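Local coordinates for Ice-binding protein (Leucosporidium, PDB 3UYU) that binds to the surface of ice crystals and inhibits their growth, conferring freeze tolerance, with only low thermal hysteresis activity, at residues K192-L197 / E212-K217; F14-K19 / S28-D33; I169-G174 / A183-V188. The protein carries 2 engineered substitutions. All blocks are in the same frame, centred on the assembly; numbering follows the deposited sequence.

Contact 1: residues K192-L197 / E212-K217; sequences KRFVTL and EVALQK
Phe194 lays its ring against the side chain of Glu212 where two neighbouring coils of the right-handed beta-helix meet. The two lie side by side, pointing the same way. Glu212 CB sits over one ring face, 3.6 Å above the plane and toward the rim, a CH-pi contact. Glu212 CG is anti to the backbone N (chi1 175°), which brings it within 3.3 Å of Phe194 CZ. At the ring edge, in plane, CB of Ala214, an inferred ice-binding position, lies 3.8 Å from Phe194 CE1. An alanine in place of Phe194 would probably leave the aliphatic part of Glu212 without its aromatic cover and open a gap beside Ala214 CB. From Val195 the strands run parallel, 9° apart. Val195 N donates to Glu212 O, and Val195 O receives Ala214 N at 2.7 Å. Val195 turns its side chain into the core beside Val213. Thr196 faces the other way, with Ala214, and its CG2 touches Gln216 NE2. Leu197 is again in the core, with CD1 3.9 Å from Leu215 CD2. Its N bonds to Ala214 O. The last bond is the most bent: Gln216 N donates to Leu197 O over 2.8 Å, with 140° at the hydrogen.

Contact 2: residues F14-K19 / S28-D33; sequences FAILAK and SAILGD
Asp33 O receives two backbone N-H groups from the start of segment 14-19. The main bond comes from Ala15 N at 2.8 Å. It is bent, with 133° at the hydrogen. Ile16 N adds a weak second bond to the same oxygen at 3.4 Å. Phe14 CA also comes near Asp33 O, at 3.6 Å. Asp33 OD1 has a partner outside the two segments: it accepts from Met66 N. Phe14 O accepts from Arg206 NH1, and Leu31 O bonds to Ser222 OG. The rest of the contact is apolar. Ile30 CG1 is anti to the carbonyl carbon (chi1 -52°), which leaves CG2 anti to the backbone N, where it meets Ala15 CB at 3.7 Å. Ile16 and Ile30 cross at about a right angle, with their CD1 atoms 3.9 Å apart. A CB on Gly32 would come 3.0 Å from Ala15 CB and would also press on the carbonyl O of Leu31, so a side chain would not fit here. Past Gly32 the second segment turns, and Asp33 comes alongside the start of strand 16-18, while strand 29-31 meets segment 14-19 mainly through side chains. This is a corner between faces of a right-handed beta-helix.

Contact 3: residues I169-G174 / A183-V188; sequences IAFQVG and AHFEGV
Ile169 and Phe171 hold Val188 through the backbone at a corner of the right-handed beta-helix. Strand 169-173 and strand 184-186 run at 105° to each other, because the chain turns at Gly187 and the strands before and after it belong to different faces. Only past the turn does the second segment pair with the first. Ala170 and Val188 form a parallel bridge. Val188 N donates to Ile169 O at 2.9 Å in an almost straight bond. Phe171 N donates to Val188 O over the same length. Gly187 has no side chain. A CB there would lie 3.0 Å from Ile169 CG2 and would also press on the carbonyl O of Glu186. Ile169 CG2 already packs at 3.8 Å from Glu186 O.

Inside the corner, Phe171 and Phe185 reach toward each other tip to tip. Phe185 CG is anti to the backbone N (chi1 -165°), and from there the ring reaches segment 169-174. Its CZ stands over one face of the Phe171 ring, toward the rim. The nearest ring atom is Phe171 CD2, 3.4 Å from Phe185 CZ. The planes are 54° apart, so the pair is oblique. Phe144 stacks on Phe171, and Phe158 meets Phe185, which extends the aromatic core from coil to coil. On the second strand, His184 and Glu186 are joined by a side-chain bond. Glu186 OE2 also accepts from Asn204 ND2, and His184 ND1 bonds to Ser202 OG. His184 NE2 donates to Glu186 OE2 at 2.7 Å, in the ring plane and on the anti lone pair of that oxygen.

From the N terminus, contact 2 comes first and closes a loop of eight residues. It ties residues 14-16 to the chain just past the corner at Gly32. Contact 3 closes another loop of eight and ties strand 169-173 to the chain past the corner at Gly187. Contact 1 follows, spans fourteen residues and joins strands 195-197 and 212-216 of one sheet. The three are in series: none nests in or crosses another. Contact 1 touches both of the others. Leu215 CD1 packs on the CD1 atoms of Ile16 and Ile30, so the N-terminal coil sits against the late coil of strand 212-216. Toward contact 3, Lys192 N probably bonds to Val173 O. Contacts 2 and 3 do not touch.

Contact 1: residues K192-L197 / E212-K217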
ATOM      1  N   LYS A 192      -5.379  16.646   8.908  1.00 12.82           N
ATOM      2  CA  LYS A 192      -6.781  16.248   8.753  1.00 15.41           C
ATOM      3  C   LYS A 192      -7.602  17.152   7.859  1.00 15.86           C
ATOM      4  O   LYS A 192      -8.548  16.692   7.199  1.00 16.35           O
ATOM      5  CB  LYS A 192      -7.436  15.988  10.109  1.00 16.50           C
ATOM      6  CG  LYS A 192      -8.754  15.276   9.931  1.00 18.83           C
ATOM      7  CD  LYS A 192      -9.750  15.673  10.940  1.00 29.35           C
ATOM      8  CE  LYS A 192     -10.850  14.612  11.027  1.00 32.14           C
ATOM      9  NZ  LYS A 192     -10.259  13.317  10.564  1.00 33.05           N
ATOM     10  N   ARG A 193      -7.274  18.439   7.854  1.00 15.87           N
ATOM     11  CA  ARG A 193      -8.074  19.425   7.110  1.00 15.52           C
ATOM     12  C   ARG A 193      -7.133  20.234   6.244  1.00 15.82           C
ATOM     13  O   ARG A 193      -6.176  19.692   5.693  1.00 15.09           O
ATOM     14  CB  ARG A 193      -8.887  20.290   8.080  1.00 15.98           C
ATOM     15  CG  ARG A 193      -9.889  19.422   8.952  1.00 16.58           C
ATOM     16  CD  ARG A 193     -10.637  20.301   9.904  1.00 25.80           C
ATOM     17  NE  ARG A 193     -12.059  19.967   9.876  1.00 37.68           N
ATOM     18  CZ  ARG A 193     -13.020  20.786  10.324  1.00 42.32           C
ATOM     19  NH1 ARG A 193     -12.694  21.970  10.858  1.00 44.48           N
ATOM     20  NH2 ARG A 193     -14.308  20.419  10.257  1.00 44.52           N
ATOM     21  N   PHE A 194      -7.366  21.539   6.144  1.00 14.34           N
ATOM     22  CA  PHE A 194      -6.781  22.335   5.084  1.00 15.74           C
ATOM     23  C   PHE A 194      -5.302  22.608   5.399  1.00 15.09           C
ATOM     24  O   PHE A 194      -4.959  22.733   6.564  1.00 16.22           O
ATOM     25  CB  PHE A 194      -7.513  23.685   5.059  1.00 17.78           C
ATOM     26  CG  PHE A 194      -7.721  24.241   3.691  1.00 19.89           C
ATOM     27  CD1 PHE A 194      -6.651  24.827   2.981  1.00 22.84           C
ATOM     28  CD2 PHE A 194      -8.974  24.202   3.090  1.00 23.66           C
ATOM     29  CE1 PHE A 194      -6.814  25.363   1.730  1.00 23.77           C
ATOM     30  CE2 PHE A 194      -9.158  24.756   1.820  1.00 26.43           C
ATOM     31  CZ  PHE A 194      -8.066  25.340   1.137  1.00 26.53           C
ATOM     32  N   VAL A 195      -4.451  22.647   4.369  1.00 14.39           N
ATOM     33  CA  VAL A 195      -3.045  23.162   4.516  1.00 14.04           C
ATOM     34  C   VAL A 195      -2.838  24.271   3.513  1.00 13.24           C
ATOM     35  O   VAL A 195      -3.086  24.092   2.300  1.00 12.73           O
ATOM     36  CB  VAL A 195      -2.012  22.046   4.221  1.00 13.44           C
ATOM     37  CG1 VAL A 195      -0.547  22.582   4.402  1.00 13.11           C
ATOM     38  CG2 VAL A 195      -2.204  20.858   5.149  1.00 15.09           C
ATOM     39  N   THR A 196      -2.340  25.428   4.007  1.00 13.58           N
ATOM     40  CA  THR A 196      -1.963  26.549   3.130  1.00 13.62           C
ATOM     41  C   THR A 196      -0.498  26.862   3.329  1.00 11.46           C
ATOM     42  O   THR A 196      -0.108  27.088   4.479  1.00 13.29           O
ATOM     43  CB  THR A 196      -2.740  27.799   3.548  1.00 13.94           C
ATOM     44  OG1 THR A 196      -4.147  27.492   3.440  1.00 17.05           O
ATOM     45  CG2 THR A 196      -2.438  29.010   2.617  1.00 14.89           C
ATOM     46  N   LEU A 197       0.231  26.865   2.227  1.00 12.21           N
ATOM     47  CA  LEU A 197       1.617  27.308   2.280  1.00 12.38           C
ATOM     48  C   LEU A 197       1.586  28.726   1.713  1.00 10.47           C
ATOM     49  O   LEU A 197       1.410  28.884   0.507  1.00 11.80           O
ATOM     50  CB  LEU A 197       2.590  26.401   1.502  1.00 13.12           C
ATOM     51  CG  LEU A 197       2.753  24.942   2.014  1.00 16.38           C
ATOM     52  CD1 LEU A 197       4.065  24.439   1.340  1.00 17.34           C
ATOM     53  CD2 LEU A 197       2.592  24.579   3.455  1.00 19.17           C
ATOM     54  N   GLU A 212      -7.875  19.714   1.385  1.00 13.76           N
ATOM     55  CA  GLU A 212      -7.257  20.536   0.306  1.00 12.97           C
ATOM     56  C   GLU A 212      -5.900  21.119   0.726  1.00 12.50           C
ATOM     57  O   GLU A 212      -5.682  21.436   1.902  1.00 13.00           O
ATOM     58  CB  GLU A 212      -8.233  21.726   0.039  1.00 15.98           C
ATOM     59  CG  GLU A 212      -7.757  22.766  -0.952  1.00 22.46           C
ATOM     60  CD  GLU A 212      -8.169  22.471  -2.393  1.00 27.37           C
ATOM     61  OE1 GLU A 212      -9.053  21.589  -2.557  1.00 30.27           O
ATOM     62  OE2 GLU A 212      -7.639  23.127  -3.350  1.00 26.76           O
ATOM     63  N   VAL A 213      -5.052  21.270  -0.270  1.00 12.44           N
ATOM     64  CA  VAL A 213      -3.732  21.959  -0.093  1.00 12.28           C
ATOM     65  C   VAL A 213      -3.683  23.183  -0.988  1.00 12.67           C
ATOM     66  O   VAL A 213      -3.940  23.092  -2.194  1.00 13.17           O
ATOM     67  CB  VAL A 213      -2.550  20.997  -0.413  1.00 11.96           C
ATOM     68  CG1 VAL A 213      -1.175  21.770  -0.378  1.00 13.19           C
ATOM     69  CG2 VAL A 213      -2.580  19.823   0.540  1.00 11.62           C
ATOM     70  N   ALA A 214      -3.429  24.357  -0.384  1.00 12.90           N
ATOM     71  CA  ALA A 214      -3.255  25.547  -1.172  1.00 13.79           C
ATOM     72  C   ALA A 214      -1.801  26.037  -1.111  1.00 12.80           C
ATOM     73  O   ALA A 214      -1.252  26.229   0.006  1.00 14.53           O
ATOM     74  CB  ALA A 214      -4.206  26.636  -0.673  1.00 14.69           C
ATOM     75  N   LEU A 215      -1.205  26.213  -2.287  1.00 12.69           N
ATOM     76  CA  LEU A 215       0.194  26.686  -2.405  1.00 13.39           C
ATOM     77  C   LEU A 215       0.133  28.144  -2.887  1.00 14.74           C
ATOM     78  O   LEU A 215      -0.584  28.441  -3.843  1.00 15.19           O
ATOM     79  CB  LEU A 215       0.930  25.901  -3.435  1.00 14.24           C
ATOM     80  CG  LEU A 215       0.930  24.402  -3.063  1.00 14.20           C
ATOM     81  CD1 LEU A 215       1.596  23.781  -4.198  1.00 13.37           C
ATOM     82  CD2 LEU A 215       1.593  24.060  -1.661  1.00 16.92           C
ATOM     83  N   GLN A 216       0.907  29.011  -2.259  1.00 13.08           N
ATOM     84  CA  GLN A 216       1.041  30.427  -2.717  1.00 13.08           C
ATOM     85  C   GLN A 216       2.536  30.668  -3.036  1.00 11.63           C
ATOM     86  O   GLN A 216       3.355  30.894  -2.113  1.00 14.00           O
ATOM     87  CB  GLN A 216       0.531  31.336  -1.611  1.00 13.34           C
ATOM     88  CG  GLN A 216      -0.935  31.272  -1.335  1.00 16.01           C
ATOM     89  CD  GLN A 216      -1.390  32.055  -0.103  1.00 17.29           C
ATOM     90  OE1 GLN A 216      -0.629  32.834   0.534  1.00 20.69           O
ATOM     91  NE2 GLN A 216      -2.659  31.847   0.274  1.00 18.29           N
ATOM     92  N   LYS A 217       2.897  30.542  -4.308  1.00 11.08           N
ATOM     93  CA  LYS A 217       4.307  30.742  -4.748  1.00 11.83           C
ATOM     94  C   LYS A 217       5.236  29.945  -3.808  1.00 14.12           C
ATOM     95  O   LYS A 217       6.238  30.445  -3.241  1.00 13.36           O
ATOM     96  CB  LYS A 217       4.689  32.248  -4.725  1.00 13.98           C
ATOM     97  CG  LYS A 217       3.846  33.014  -5.654  1.00 15.38           C
ATOM     98  CD  LYS A 217       4.389  34.439  -5.855  1.00 18.31           C
ATOM     99  CE  LYS A 217       3.452  35.288  -6.675  1.00 21.31           C
ATOM    100  NZ  LYS A 217       3.815  35.044  -8.064  1.00 23.27           N
TER

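Contact 2: residues F14-K19 / S28-D33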
ATOM      1  N   PHE A  14       5.065  10.657  -2.704  1.00  9.70           N
ATOM      2  CA  PHE A  14       4.418  11.961  -3.047  1.00  8.00           C
ATOM      3  C   PHE A  14       5.012  13.103  -2.236  1.00  9.93           C
ATOM      4  O   PHE A  14       5.134  13.051  -0.990  1.00 10.13           O
ATOM      5  CB  PHE A  14       2.868  11.915  -2.798  1.00  9.99           C
ATOM      6  CG  PHE A  14       2.114  11.071  -3.783  1.00  9.53           C
ATOM      7  CD1 PHE A  14       2.055   9.662  -3.635  1.00 10.86           C
ATOM      8  CD2 PHE A  14       1.510  11.663  -4.908  1.00 10.74           C
ATOM      9  CE1 PHE A  14       1.420   8.887  -4.586  1.00 10.70           C
ATOM     10  CE2 PHE A  14       0.868  10.900  -5.842  1.00 12.80           C
ATOM     11  CZ  PHE A  14       0.851   9.449  -5.695  1.00 10.33           C
ATOM     12  N   ALA A  15       5.241  14.192  -2.975  1.00  9.50           N
ATOM     13  CA  ALA A  15       5.442  15.467  -2.278  1.00  9.79           C
ATOM     14  C   ALA A  15       4.208  16.087  -1.664  1.00  9.91           C
ATOM     15  O   ALA A  15       4.268  16.639  -0.584  1.00 10.83           O
ATOM     16  CB  ALA A  15       6.102  16.466  -3.259  1.00 10.76           C
ATOM     17  N   ILE A  16       3.093  15.997  -2.396  1.00 10.92           N
ATOM     18  CA  ILE A  16       1.817  16.511  -1.924  1.00 10.16           C
ATOM     19  C   ILE A  16       0.748  15.481  -2.343  1.00 10.15           C
ATOM     20  O   ILE A  16       0.742  15.043  -3.505  1.00 10.33           O
ATOM     21  CB  ILE A  16       1.484  17.872  -2.616  1.00 12.00           C
ATOM     22  CG1 ILE A  16       2.571  18.904  -2.331  1.00 12.05           C
ATOM     23  CG2 ILE A  16       0.198  18.430  -2.032  1.00 12.78           C
ATOM     24  CD1 ILE A  16       2.301  20.247  -3.032  1.00 13.36           C
ATOM     25  N   LEU A  17      -0.076  15.082  -1.387  1.00  9.73           N
ATOM     26  CA  LEU A  17      -1.209  14.202  -1.653  1.00 10.22           C
ATOM     27  C   LEU A  17      -2.409  14.750  -0.932  1.00 10.26           C
ATOM     28  O   LEU A  17      -2.309  15.079   0.216  1.00 11.04           O
ATOM     29  CB  LEU A  17      -0.896  12.769  -1.159  1.00 10.73           C
ATOM     30  CG  LEU A  17      -1.945  11.683  -1.507  1.00  9.24           C
ATOM     31  CD1 LEU A  17      -1.967  11.383  -3.006  1.00 11.43           C
ATOM     32  CD2 LEU A  17      -1.545  10.410  -0.764  1.00 14.62           C
ATOM     33  N   ALA A  18      -3.541  14.881  -1.641  1.00 10.33           N
ATOM     34  CA  ALA A  18      -4.722  15.484  -1.046  1.00 11.00           C
ATOM     35  C   ALA A  18      -5.965  14.777  -1.518  1.00 13.30           C
ATOM     36  O   ALA A  18      -5.988  14.235  -2.578  1.00 14.31           O
ATOM     37  CB  ALA A  18      -4.823  17.031  -1.351  1.00 13.06           C
ATOM     38  N   LYS A  19      -6.998  14.856  -0.715  1.00 13.16           N
ATOM     39  CA  LYS A  19      -8.260  14.164  -1.107  1.00 13.85           C
ATOM     40  C   LYS A  19      -9.198  15.034  -1.904  1.00 14.30           C
ATOM     41  O   LYS A  19      -9.991  14.516  -2.705  1.00 13.91           O
ATOM     42  CB  LYS A  19      -8.959  13.646   0.159  1.00 13.61           C
ATOM     43  CG  LYS A  19      -8.209  12.426   0.799  1.00 13.62           C
ATOM     44  CD  LYS A  19      -9.008  11.779   1.920  1.00 16.68           C
ATOM     45  CE  LYS A  19     -10.073  10.933   1.305  1.00 17.08           C
ATOM     46  NZ  LYS A  19     -10.712  10.245   2.525  1.00 21.12           N
ATOM     47  N   SER A  28       4.724  28.200  -7.983  1.00 14.37           N
ATOM     48  CA  SER A  28       5.214  27.260  -6.997  1.00 12.74           C
ATOM     49  C   SER A  28       6.307  26.388  -7.639  1.00 12.21           C
ATOM     50  O   SER A  28       6.524  26.314  -8.858  1.00 12.41           O
ATOM     51  CB  SER A  28       4.072  26.394  -6.509  1.00 12.05           C
ATOM     52  OG  SER A  28       3.156  27.197  -5.779  1.00 12.12           O
ATOM     53  N   ALA A  29       7.022  25.676  -6.764  1.00 11.44           N
ATOM     54  CA  ALA A  29       8.119  24.809  -7.178  1.00 11.51           C
ATOM     55  C   ALA A  29       8.198  23.530  -6.325  1.00 10.86           C
ATOM     56  O   ALA A  29       8.713  23.527  -5.180  1.00 11.69           O
ATOM     57  CB  ALA A  29       9.476  25.577  -7.074  1.00 12.91           C
ATOM     58  N   ILE A  30       7.675  22.444  -6.892  1.00 10.83           N
ATOM     59  CA  ILE A  30       7.472  21.233  -6.134  1.00 11.08           C
ATOM     60  C   ILE A  30       8.444  20.226  -6.729  1.00 10.26           C
ATOM     61  O   ILE A  30       8.455  19.975  -7.950  1.00 11.60           O
ATOM     62  CB  ILE A  30       6.003  20.676  -6.297  1.00 11.58           C
ATOM     63  CG1 ILE A  30       4.944  21.729  -6.002  1.00 12.94           C
ATOM     64  CG2 ILE A  30       5.856  19.386  -5.464  1.00  9.79           C
ATOM     65  CD1 ILE A  30       5.107  22.383  -4.653  1.00 16.14           C
ATOM     66  N   LEU A  31       9.291  19.627  -5.872  1.00 10.26           N
ATOM     67  CA  LEU A  31      10.139  18.524  -6.287  1.00 10.37           C
ATOM     68  C   LEU A  31       9.598  17.217  -5.737  1.00  8.65           C
ATOM     69  O   LEU A  31       9.648  16.965  -4.514  1.00 11.19           O
ATOM     70  CB  LEU A  31      11.582  18.763  -5.742  1.00  9.45           C
ATOM     71  CG  LEU A  31      12.590  17.624  -6.018  1.00 10.01           C
ATOM     72  CD1 LEU A  31      12.770  17.179  -7.408  1.00 12.46           C
ATOM     73  CD2 LEU A  31      13.955  18.005  -5.395  1.00 10.81           C
ATOM     74  N   GLY A  32       9.023  16.428  -6.637  1.00 10.36           N
ATOM     75  CA  GLY A  32       8.308  15.147  -6.291  1.00  9.47           C
ATOM     76  C   GLY A  32       6.938  15.179  -6.892  1.00 11.64           C
ATOM     77  O   GLY A  32       6.430  16.239  -7.300  1.00 12.23           O
ATOM     78  N   ASP A  33       6.316  13.992  -6.884  1.00  9.40           N
ATOM     79  CA  ASP A  33       4.969  13.868  -7.498  1.00  9.90           C
ATOM     80  C   ASP A  33       3.905  14.498  -6.638  1.00  9.34           C
ATOM     81  O   ASP A  33       3.997  14.603  -5.397  1.00 11.23           O
ATOM     82  CB  ASP A  33       4.639  12.376  -7.686  1.00 10.65           C
ATOM     83  CG  ASP A  33       5.570  11.692  -8.647  1.00 10.30           C
ATOM     84  OD1 ASP A  33       6.336  12.319  -9.426  1.00 12.54           O
ATOM     85  OD2 ASP A  33       5.582  10.381  -8.649  1.00 13.11           O
TER

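Contact 3: residues I169-G174 / A183-V188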
ATOM      1  N   ILE A 169      10.570  13.376  11.271  1.00  8.78           N
ATOM      2  CA  ILE A 169       9.785  14.410  11.983  1.00 10.81           C
ATOM      3  C   ILE A 169       8.380  14.327  11.370  1.00 10.98           C
ATOM      4  O   ILE A 169       8.221  14.505  10.144  1.00 11.72           O
ATOM      5  CB  ILE A 169      10.393  15.837  11.755  1.00 11.92           C
ATOM      6  CG1 ILE A 169      11.818  15.927  12.414  1.00 11.03           C
ATOM      7  CG2 ILE A 169       9.501  16.891  12.306  1.00 13.49           C
ATOM      8  CD1 ILE A 169      12.608  17.244  12.006  1.00 13.00           C
ATOM      9  N   ALA A 170       7.384  14.015  12.212  1.00 10.02           N
ATOM     10  CA  ALA A 170       5.986  13.930  11.731  1.00 10.41           C
ATOM     11  C   ALA A 170       5.054  14.751  12.578  1.00 10.41           C
ATOM     12  O   ALA A 170       5.125  14.674  13.808  1.00 13.12           O
ATOM     13  CB  ALA A 170       5.523  12.468  11.735  1.00 10.73           C
ATOM     14  N   PHE A 171       4.208  15.546  11.903  1.00 11.05           N
ATOM     15  CA  PHE A 171       3.234  16.388  12.571  1.00 12.50           C
ATOM     16  C   PHE A 171       1.856  15.904  12.225  1.00 12.17           C
ATOM     17  O   PHE A 171       1.427  15.982  11.066  1.00 14.01           O
ATOM     18  CB  PHE A 171       3.373  17.846  12.053  1.00 12.43           C
ATOM     19  CG  PHE A 171       4.536  18.642  12.651  1.00 12.56           C
ATOM     20  CD1 PHE A 171       4.285  19.553  13.687  1.00 16.43           C
ATOM     21  CD2 PHE A 171       5.839  18.545  12.126  1.00 18.79           C
ATOM     22  CE1 PHE A 171       5.323  20.345  14.261  1.00 16.79           C
ATOM     23  CE2 PHE A 171       6.912  19.310  12.706  1.00 15.48           C
ATOM     24  CZ  PHE A 171       6.644  20.208  13.734  1.00 15.98           C
ATOM     25  N   GLN A 172       1.125  15.457  13.244  1.00 13.51           N
ATOM     26  CA  GLN A 172      -0.286  15.065  13.003  1.00 11.38           C
ATOM     27  C   GLN A 172      -1.153  16.205  13.518  1.00 11.16           C
ATOM     28  O   GLN A 172      -1.031  16.555  14.686  1.00 12.50           O
ATOM     29  CB  GLN A 172      -0.563  13.793  13.812  1.00 11.38           C
ATOM     30  CG  GLN A 172      -2.117  13.407  13.910  1.00 14.08           C
ATOM     31  CD  GLN A 172      -2.785  14.024  15.121  1.00 13.96           C
ATOM     32  OE1 GLN A 172      -2.287  13.895  16.253  1.00 16.87           O
ATOM     33  NE2 GLN A 172      -3.969  14.655  14.900  1.00 14.70           N
ATOM     34  N   VAL A 173      -1.969  16.784  12.623  1.00 11.97           N
ATOM     35  CA  VAL A 173      -2.711  17.998  13.006  1.00 12.86           C
ATOM     36  C   VAL A 173      -4.190  17.823  12.686  1.00 14.69           C
ATOM     37  O   VAL A 173      -4.574  17.582  11.549  1.00 14.33           O
ATOM     38  CB  VAL A 173      -2.193  19.163  12.187  1.00 12.90           C
ATOM     39  CG1 VAL A 173      -2.860  20.488  12.596  1.00 12.91           C
ATOM     40  CG2 VAL A 173      -0.601  19.284  12.250  1.00 16.48           C
ATOM     41  N   GLY A 174      -5.024  18.097  13.700  1.00 14.17           N
ATOM     42  CA  GLY A 174      -6.506  17.854  13.560  1.00 16.71           C
ATOM     43  C   GLY A 174      -7.229  18.932  12.749  1.00 18.87           C
ATOM     44  O   GLY A 174      -8.186  18.615  12.023  1.00 20.51           O
ATOM     45  N   ALA A 183       8.039  31.484   5.445  1.00 13.41           N
ATOM     46  CA  ALA A 183       8.457  30.570   6.517  1.00 12.49           C
ATOM     47  C   ALA A 183       9.011  29.285   5.895  1.00 12.64           C
ATOM     48  O   ALA A 183       8.799  28.992   4.731  1.00 13.91           O
ATOM     49  CB  ALA A 183       7.300  30.221   7.452  1.00 12.82           C
ATOM     50  N   HIS A 184       9.841  28.600   6.684  1.00  9.56           N
ATOM     51  CA  HIS A 184      10.454  27.326   6.219  1.00 11.29           C
ATOM     52  C   HIS A 184      10.158  26.201   7.206  1.00 10.97           C
ATOM     53  O   HIS A 184      10.544  26.254   8.384  1.00 12.45           O
ATOM     54  CB  HIS A 184      11.977  27.450   6.071  1.00 11.57           C
ATOM     55  CG  HIS A 184      12.595  26.151   5.698  1.00 11.48           C
ATOM     56  ND1 HIS A 184      12.472  25.615   4.431  1.00 12.16           N
ATOM     57  CD2 HIS A 184      13.224  25.243   6.455  1.00 10.30           C
ATOM     58  CE1 HIS A 184      13.023  24.415   4.424  1.00 12.02           C
ATOM     59  NE2 HIS A 184      13.476  24.157   5.646  1.00 11.76           N
ATOM     60  N   PHE A 185       9.467  25.165   6.700  1.00 11.60           N
ATOM     61  CA  PHE A 185       9.092  23.978   7.438  1.00 11.03           C
ATOM     62  C   PHE A 185       9.983  22.789   7.071  1.00 10.72           C
ATOM     63  O   PHE A 185      10.466  22.672   5.936  1.00 10.66           O
ATOM     64  CB  PHE A 185       7.621  23.706   7.051  1.00 11.59           C
ATOM     65  CG  PHE A 185       6.902  22.709   7.970  1.00 10.72           C
ATOM     66  CD1 PHE A 185       6.976  21.319   7.720  1.00 13.80           C
ATOM     67  CD2 PHE A 185       6.121  23.171   9.021  1.00 16.90           C
ATOM     68  CE1 PHE A 185       6.291  20.369   8.563  1.00 15.91           C
ATOM     69  CE2 PHE A 185       5.445  22.245   9.854  1.00 13.98           C
ATOM     70  CZ  PHE A 185       5.538  20.872   9.624  1.00 16.01           C
ATOM     71  N   GLU A 186      10.198  21.924   8.072  1.00  9.73           N
ATOM     72  CA  GLU A 186      10.890  20.616   7.879  1.00 10.23           C
ATOM     73  C   GLU A 186       9.983  19.504   8.466  1.00  9.57           C
ATOM     74  O   GLU A 186       9.618  19.573   9.628  1.00 10.08           O
ATOM     75  CB  GLU A 186      12.214  20.556   8.672  1.00 10.39           C
ATOM     76  CG  GLU A 186      13.279  21.478   8.147  1.00 11.11           C
ATOM     77  CD  GLU A 186      14.080  20.907   6.964  1.00 11.23           C
ATOM     78  OE1 GLU A 186      14.335  19.703   6.940  1.00 11.30           O
ATOM     79  OE2 GLU A 186      14.477  21.703   6.066  1.00 10.80           O
ATOM     80  N   GLY A 187       9.731  18.477   7.660  1.00  9.72           N
ATOM     81  CA  GLY A 187       8.996  17.316   8.215  1.00  9.78           C
ATOM     82  C   GLY A 187       7.858  16.876   7.310  1.00  9.02           C
ATOM     83  O   GLY A 187       7.547  17.466   6.262  1.00 11.33           O
ATOM     84  N   VAL A 188       7.226  15.786   7.773  1.00 10.63           N
ATOM     85  CA  VAL A 188       6.016  15.233   7.163  1.00 11.50           C
ATOM     86  C   VAL A 188       4.771  15.830   7.807  1.00 12.08           C
ATOM     87  O   VAL A 188       4.601  15.737   9.032  1.00 13.13           O
ATOM     88  CB  VAL A 188       6.020  13.692   7.301  1.00 13.35           C
ATOM     89  CG1 VAL A 188       4.743  13.109   6.676  1.00  9.95           C
ATOM     90  CG2 VAL A 188       7.192  13.095   6.617  1.00 14.79           C
TER